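PDB 1UUF: zinc-type alcohol dehydrogenase-like protein YAHK from Escherichia coli, which catalyses the NADPH-dependent reduction of a wide range of aldehydes to the corresponding primary alcohols and carries two zinc ions per subunit. Local coordinates for residues A[23-28]-A[77-82]; A[73-78]-A[142-147]. One frame throughout, in Å; residues are numbered along the deposited sequence.

Interaction 1: A[23-28]-A[77-82]; sequences IKAVGA and PCVPGH. With ZN (zinc ion), chain C.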
ATOM      1  N   ILE A  23      -0.903 -36.705  27.767  1.00 27.69           N
ATOM      2  CA  ILE A  23      -0.516 -36.175  26.424  1.00 24.48           C
ATOM      3  C   ILE A  23       0.852 -35.499  26.463  1.00 23.32           C
ATOM      4  O   ILE A  23       1.023 -34.436  27.061  1.00 22.28           O
ATOM      5  CB  ILE A  23      -1.570 -35.175  25.912  1.00 25.05           C
ATOM      6  CG1 ILE A  23      -2.913 -35.896  25.772  1.00 26.73           C
ATOM      7  CG2 ILE A  23      -1.131 -34.580  24.576  1.00 25.67           C
ATOM      8  CD1 ILE A  23      -4.077 -34.988  25.478  1.00 28.36           C
ATOM      9  N   LYS A  24       1.826 -36.128  25.814  1.00 21.76           N
ATOM     10  CA  LYS A  24       3.179 -35.599  25.784  1.00 21.16           C
ATOM     11  C   LYS A  24       3.336 -34.441  24.813  1.00 20.54           C
ATOM     12  O   LYS A  24       2.660 -34.371  23.785  1.00 20.53           O
ATOM     13  CB  LYS A  24       4.171 -36.710  25.430  1.00 22.06           C
ATOM     14  CG  LYS A  24       4.268 -37.793  26.490  1.00 26.09           C
ATOM     15  CD  LYS A  24       5.303 -38.840  26.123  1.00 30.80           C
ATOM     16  CE  LYS A  24       5.433 -39.880  27.225  1.00 32.76           C
ATOM     17  NZ  LYS A  24       4.130 -40.542  27.512  1.00 34.96           N
ATOM     18  N   ALA A  25       4.236 -33.530  25.159  1.00 19.09           N
ATOM     19  CA  ALA A  25       4.506 -32.362  24.341  1.00 19.49           C
ATOM     20  C   ALA A  25       5.881 -31.814  24.677  1.00 20.79           C
ATOM     21  O   ALA A  25       6.580 -32.334  25.553  1.00 21.84           O
ATOM     22  CB  ALA A  25       3.442 -31.293  24.593  1.00 19.93           C
ATOM     23  N   VAL A  26       6.267 -30.766  23.964  1.00 19.92           N
ATOM     24  CA  VAL A  26       7.540 -30.105  24.187  1.00 20.31           C
ATOM     25  C   VAL A  26       7.249 -28.612  24.250  1.00 20.86           C
ATOM     26  O   VAL A  26       6.612 -28.058  23.356  1.00 19.84           O
ATOM     27  CB  VAL A  26       8.536 -30.397  23.040  1.00 20.61           C
ATOM     28  CG1 VAL A  26       9.734 -29.463  23.132  1.00 20.92           C
ATOM     29  CG2 VAL A  26       8.996 -31.844  23.118  1.00 21.13           C
ATOM     30  N   GLY A  27       7.700 -27.969  25.321  1.00 19.87           N
ATOM     31  CA  GLY A  27       7.470 -26.545  25.475  1.00 20.76           C
ATOM     32  C   GLY A  27       8.491 -25.904  26.392  1.00 21.77           C
ATOM     33  O   GLY A  27       9.422 -26.568  26.851  1.00 22.54           O
ATOM     34  N   ALA A  28       8.314 -24.616  26.666  1.00 21.27           N
ATOM     35  CA  ALA A  28       9.234 -23.885  27.529  1.00 23.05           C
ATOM     36  C   ALA A  28       8.528 -23.319  28.756  1.00 24.96           C
ATOM     37  O   ALA A  28       7.335 -23.024  28.714  1.00 24.29           O
ATOM     38  CB  ALA A  28       9.884 -22.759  26.745  1.00 22.36           C
ATOM     39  N   PRO A  77       3.278 -22.328  30.832  1.00 25.67           N
ATOM     40  CA  PRO A  77       4.192 -22.916  29.846  1.00 24.27           C
ATOM     41  C   PRO A  77       3.778 -22.598  28.412  1.00 23.16           C
ATOM     42  O   PRO A  77       2.594 -22.407  28.127  1.00 22.44           O
ATOM     43  CB  PRO A  77       4.115 -24.406  30.156  1.00 25.08           C
ATOM     44  CG  PRO A  77       2.709 -24.570  30.623  1.00 27.41           C
ATOM     45  CD  PRO A  77       2.531 -23.380  31.540  1.00 26.53           C
ATOM     46  N   CYS A  78       4.758 -22.527  27.519  1.00 19.84           N
ATOM     47  CA  CYS A  78       4.482 -22.244  26.120  1.00 18.69           C
ATOM     48  C   CYS A  78       4.782 -23.456  25.251  1.00 18.25           C
ATOM     49  O   CYS A  78       5.912 -23.940  25.220  1.00 17.08           O
ATOM     50  CB  CYS A  78       5.318 -21.063  25.632  1.00 19.85           C
ATOM     51  SG  CYS A  78       5.090 -20.703  23.869  1.00 20.48           S
ATOM     52  N   VAL A  79       3.762 -23.944  24.550  1.00 16.41           N
ATOM     53  CA  VAL A  79       3.918 -25.087  23.659  1.00 15.33           C
ATOM     54  C   VAL A  79       3.588 -24.570  22.265  1.00 14.44           C
ATOM     55  O   VAL A  79       2.416 -24.429  21.908  1.00 14.04           O
ATOM     56  CB  VAL A  79       2.953 -26.230  24.028  1.00 15.72           C
ATOM     57  CG1 VAL A  79       3.042 -27.350  22.987  1.00 15.85           C
ATOM     58  CG2 VAL A  79       3.302 -26.776  25.407  1.00 15.09           C
ATOM     59  N   PRO A  80       4.622 -24.256  21.472  1.00 14.50           N
ATOM     60  CA  PRO A  80       4.448 -23.742  20.111  1.00 13.54           C
ATOM     61  C   PRO A  80       3.979 -24.797  19.118  1.00 12.72           C
ATOM     62  O   PRO A  80       3.581 -25.901  19.495  1.00 10.82           O
ATOM     63  CB  PRO A  80       5.842 -23.219  19.752  1.00 14.70           C
ATOM     64  CG  PRO A  80       6.536 -23.050  21.090  1.00 15.38           C
ATOM     65  CD  PRO A  80       6.044 -24.227  21.856  1.00 14.13           C
ATOM     66  N   GLY A  81       4.045 -24.435  17.842  1.00 11.34           N
ATOM     67  CA  GLY A  81       3.646 -25.339  16.782  1.00 11.08           C
ATOM     68  C   GLY A  81       2.278 -25.053  16.204  1.00  9.60           C
ATOM     69  O   GLY A  81       1.272 -25.178  16.897  1.00 10.74           O
ATOM     70  N   HIS A  82       2.229 -24.654  14.939  1.00  9.52           N
ATOM     71  CA  HIS A  82       0.944 -24.409  14.303  1.00 10.99           C
ATOM     72  C   HIS A  82       0.912 -24.707  12.806  1.00 10.65           C
ATOM     73  O   HIS A  82       0.256 -24.020  12.031  1.00 10.61           O
ATOM     74  CB  HIS A  82       0.425 -22.993  14.610  1.00 10.37           C
ATOM     75  CG  HIS A  82       1.343 -21.881  14.210  1.00 13.16           C
ATOM     76  ND1 HIS A  82       1.266 -20.628  14.784  1.00 13.18           N
ATOM     77  CD2 HIS A  82       2.319 -21.808  13.274  1.00 13.07           C
ATOM     78  CE1 HIS A  82       2.156 -19.833  14.218  1.00 14.34           C
ATOM     79  NE2 HIS A  82       2.807 -20.524  13.302  1.00 14.36           N
TER
HETATM   80 ZN    ZN C 402       3.705 -19.618  11.537  1.00 18.13          ZN
HETATM   81  O   HOH W   1       3.360 -17.378  11.868  1.00 12.96           O

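Interaction 2: A[73-78]-A[142-147]; sequences GTVYPC and PGHTLG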
ATOM      1  N   GLY A  73       4.475 -11.285  24.691  1.00 36.37           N
ATOM      2  CA  GLY A  73       3.299 -11.481  25.518  1.00 33.47           C
ATOM      3  C   GLY A  73       3.075 -12.963  25.740  1.00 31.20           C
ATOM      4  O   GLY A  73       1.940 -13.425  25.854  1.00 30.08           O
ATOM      5  N   THR A  74       4.171 -13.709  25.805  1.00 28.86           N
ATOM      6  CA  THR A  74       4.109 -15.148  25.996  1.00 27.72           C
ATOM      7  C   THR A  74       3.687 -15.576  27.394  1.00 28.62           C
ATOM      8  O   THR A  74       4.201 -15.078  28.399  1.00 27.33           O
ATOM      9  CB  THR A  74       5.467 -15.809  25.682  1.00 27.20           C
ATOM     10  OG1 THR A  74       5.826 -15.536  24.324  1.00 26.79           O
ATOM     11  CG2 THR A  74       5.389 -17.313  25.888  1.00 27.33           C
ATOM     12  N   VAL A  75       2.741 -16.507  27.441  1.00 27.30           N
ATOM     13  CA  VAL A  75       2.246 -17.050  28.694  1.00 27.68           C
ATOM     14  C   VAL A  75       2.832 -18.450  28.807  1.00 27.28           C
ATOM     15  O   VAL A  75       2.791 -19.225  27.850  1.00 25.25           O
ATOM     16  CB  VAL A  75       0.706 -17.147  28.699  1.00 29.03           C
ATOM     17  CG1 VAL A  75       0.221 -17.681  30.039  1.00 28.94           C
ATOM     18  CG2 VAL A  75       0.102 -15.784  28.415  1.00 30.11           C
ATOM     19  N   TYR A  76       3.385 -18.773  29.971  1.00 26.88           N
ATOM     20  CA  TYR A  76       3.987 -20.083  30.170  1.00 27.37           C
ATOM     21  C   TYR A  76       3.137 -21.007  31.032  1.00 27.12           C
ATOM     22  O   TYR A  76       2.353 -20.551  31.866  1.00 28.27           O
ATOM     23  CB  TYR A  76       5.380 -19.929  30.783  1.00 27.88           C
ATOM     24  CG  TYR A  76       6.275 -19.018  29.981  1.00 28.82           C
ATOM     25  CD1 TYR A  76       6.189 -17.633  30.117  1.00 31.04           C
ATOM     26  CD2 TYR A  76       7.182 -19.534  29.057  1.00 29.33           C
ATOM     27  CE1 TYR A  76       6.983 -16.785  29.355  1.00 31.43           C
ATOM     28  CE2 TYR A  76       7.978 -18.694  28.288  1.00 31.30           C
ATOM     29  CZ  TYR A  76       7.874 -17.321  28.444  1.00 31.85           C
ATOM     30  OH  TYR A  76       8.660 -16.484  27.694  1.00 34.11           O
ATOM     31  N   PRO A  77       3.278 -22.328  30.832  1.00 25.67           N
ATOM     32  CA  PRO A  77       4.192 -22.916  29.846  1.00 24.27           C
ATOM     33  C   PRO A  77       3.778 -22.598  28.412  1.00 23.16           C
ATOM     34  O   PRO A  77       2.594 -22.407  28.127  1.00 22.44           O
ATOM     35  CB  PRO A  77       4.115 -24.406  30.156  1.00 25.08           C
ATOM     36  CG  PRO A  77       2.709 -24.570  30.623  1.00 27.41           C
ATOM     37  CD  PRO A  77       2.531 -23.380  31.540  1.00 26.53           C
ATOM     38  N   CYS A  78       4.758 -22.527  27.519  1.00 19.84           N
ATOM     39  CA  CYS A  78       4.482 -22.244  26.120  1.00 18.69           C
ATOM     40  C   CYS A  78       4.782 -23.456  25.251  1.00 18.25           C
ATOM     41  O   CYS A  78       5.912 -23.940  25.220  1.00 17.08           O
ATOM     42  CB  CYS A  78       5.318 -21.063  25.632  1.00 19.85           C
ATOM     43  SG  CYS A  78       5.090 -20.703  23.869  1.00 20.48           S
ATOM     44  N   PRO A 142      -4.477 -24.905  30.539  1.00 28.60           N
ATOM     45  CA  PRO A 142      -4.304 -24.062  31.725  1.00 28.15           C
ATOM     46  C   PRO A 142      -4.669 -22.583  31.552  1.00 27.31           C
ATOM     47  O   PRO A 142      -4.110 -21.725  32.236  1.00 28.88           O
ATOM     48  CB  PRO A 142      -2.826 -24.236  32.031  1.00 29.33           C
ATOM     49  CG  PRO A 142      -2.242 -24.208  30.653  1.00 28.26           C
ATOM     50  CD  PRO A 142      -3.180 -25.114  29.867  1.00 28.01           C
ATOM     51  N   GLY A 143      -5.588 -22.275  30.642  1.00 25.22           N
ATOM     52  CA  GLY A 143      -5.974 -20.886  30.454  1.00 22.04           C
ATOM     53  C   GLY A 143      -5.540 -20.259  29.142  1.00 21.47           C
ATOM     54  O   GLY A 143      -6.070 -19.223  28.737  1.00 19.94           O
ATOM     55  N   HIS A 144      -4.558 -20.868  28.487  1.00 20.53           N
ATOM     56  CA  HIS A 144      -4.080 -20.375  27.202  1.00 19.23           C
ATOM     57  C   HIS A 144      -3.847 -21.577  26.291  1.00 18.17           C
ATOM     58  O   HIS A 144      -3.582 -22.681  26.762  1.00 18.38           O
ATOM     59  CB  HIS A 144      -2.794 -19.554  27.362  1.00 20.91           C
ATOM     60  CG  HIS A 144      -1.673 -20.297  28.017  1.00 23.58           C
ATOM     61  ND1 HIS A 144      -1.678 -20.622  29.357  1.00 26.22           N
ATOM     62  CD2 HIS A 144      -0.512 -20.781  27.516  1.00 23.61           C
ATOM     63  CE1 HIS A 144      -0.567 -21.276  29.652  1.00 27.22           C
ATOM     64  NE2 HIS A 144       0.156 -21.385  28.552  1.00 24.83           N
ATOM     65  N   THR A 145      -3.957 -21.360  24.987  1.00 16.37           N
ATOM     66  CA  THR A 145      -3.799 -22.447  24.032  1.00 13.82           C
ATOM     67  C   THR A 145      -2.390 -23.027  23.932  1.00 12.36           C
ATOM     68  O   THR A 145      -1.392 -22.305  23.975  1.00 13.45           O
ATOM     69  CB  THR A 145      -4.269 -22.011  22.623  1.00 10.83           C
ATOM     70  OG1 THR A 145      -3.608 -20.798  22.250  1.00 13.97           O
ATOM     71  CG2 THR A 145      -5.777 -21.777  22.616  1.00 14.62           C
ATOM     72  N   LEU A 146      -2.334 -24.349  23.816  1.00 13.26           N
ATOM     73  CA  LEU A 146      -1.077 -25.077  23.687  1.00 14.16           C
ATOM     74  C   LEU A 146      -1.053 -25.628  22.261  1.00 13.34           C
ATOM     75  O   LEU A 146      -2.016 -26.254  21.823  1.00 13.86           O
ATOM     76  CB  LEU A 146      -1.025 -26.206  24.713  1.00 14.70           C
ATOM     77  CG  LEU A 146      -1.216 -25.720  26.158  1.00 16.56           C
ATOM     78  CD1 LEU A 146      -1.257 -26.909  27.101  1.00 18.19           C
ATOM     79  CD2 LEU A 146      -0.091 -24.767  26.532  1.00 17.53           C
ATOM     80  N   GLY A 147       0.053 -25.392  21.559  1.00 13.51           N
ATOM     81  CA  GLY A 147       0.188 -25.801  20.168  1.00 13.72           C
ATOM     82  C   GLY A 147       0.436 -27.234  19.730  1.00 13.23           C
ATOM     83  O   GLY A 147       0.187 -28.194  20.458  1.00 13.69           O
TER

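Interaction 1: A[23-28]-A[77-82]
A28 and C78 face each other through their backbones as a single antiparallel, hydrogen-bonded bridge. The N-H of A28 reaches C78 O at 2.9 Å, with the donor tilted 19° from that carbonyl's plane. In the reverse direction the N-H of C78 gives a straighter bond (168° at the hydrogen) to A28 O, this time within the carbonyl plane. P77 CA lies 3.3 Å from the same A28 O in a weaker CA-H...O contact beside the bond from C78 N.

The tightest packing is at the buried G27, whose CA stands 3.0 Å from C78 O. A CB here would run into both this oxygen and the CG2 methyl of V79, so the absence of a side chain is what lets the two backbones come so close. Beyond G27 the contact slackens. V79, also buried, has CG1 anti to its backbone N (chi1 174°), and this methyl meets V26 O at 3.7 Å. V79 CG1 also approaches A25 CB, but only at 4.3 Å, and P80 CD stays 4.2 Å from V26 O. V26 O is buried here among carbon atoms without any hydrogen-bond partner. The more open side is at P77, which is partly exposed and brings its CB to 3.8 Å from A28 O.

At its other end the 77-82 segment reaches the catalytic zinc ion, which H82 binds through NE2 at 2.2 Å together with a water, C60 and C178. The contact thus ties the strand near the start of the model to a zinc-ligand loop of the GroES-like catalytic domain. Strand 24-27 pairs antiparallel with 36-39, whose M38 touches P77 and V79, while D63 and V67 of helix 61-68 pack on P80 in the loop that leads into strand 84-91.

Interaction 2: A[73-78]-A[142-147]
H144 reaches across to V75 and P77 with its imidazole ring, and this side chain makes most of its segment's share of the contact. Its CB points toward the 73-78 segment, and chi1 of 57° sets CG between the backbone N and the carbonyl carbon. H144 CG lies 3.8 Å from V75 CG1, with V75 CB a little farther off. H144 ND1 comes closer still to V75 CG1, 3.6 Å away, and CE1 is also within van der Waals range of it. V75 CG1 therefore sits over the middle of one ring face, 14° off the ring normal, in a CH-pi contact. Across the ring, H144 CD2 lies within 3.7 Å of P77 O and V75 O.

At the tip, H144 NE2 donates to P77 O at 2.7 Å in a nearly straight bond (169° at the hydrogen). The acceptor lies in the imidazole plane, so the ring's rotation is fixed by the bond as well as by the methyl over its face. V75 O is also near H144 NE2, at 3.5 Å, but the angle is too poor for a bond.

Both segments are irregular loops of the GroES-like domain of a zinc-containing alcohol dehydrogenase: one links helix 61-68 to strand 84-91, the other precedes strand 152-156. Because the peptide bond before P77 is cis, the chain turns sharply just ahead of the carbonyl that H144 holds. An alanine in place of H144 would probably leave P77 O without this donor and open a gap beneath the V75 methyl. L146 adds a looser van der Waals touch, its CD2 methyl lying 3.9 Å from P77 O, while its backbone oxygen accepts a hydrogen bond from R42.

Interactions 1 and 2 share P77 and C78, and their centres are 9 Å apart. The loop before strand 84-91 is thereby held from two directions, by 23-28 and by 142-147. The two contacts also meet directly: V79 O and G147 N, 2.6 Å apart, probably form a hydrogen bond, V79 CB packs 4.0 Å from L146 CB, and Y76 CD2 lies 3.5 Å from A28 O. The catalytic zinc ion belongs to interaction 1 through H82; interaction 2 contributes no zinc ligand, and the side chain of its L146 is about 11 Å from that of H82. P80 is about 8 Å, side chain to side chain, from C60.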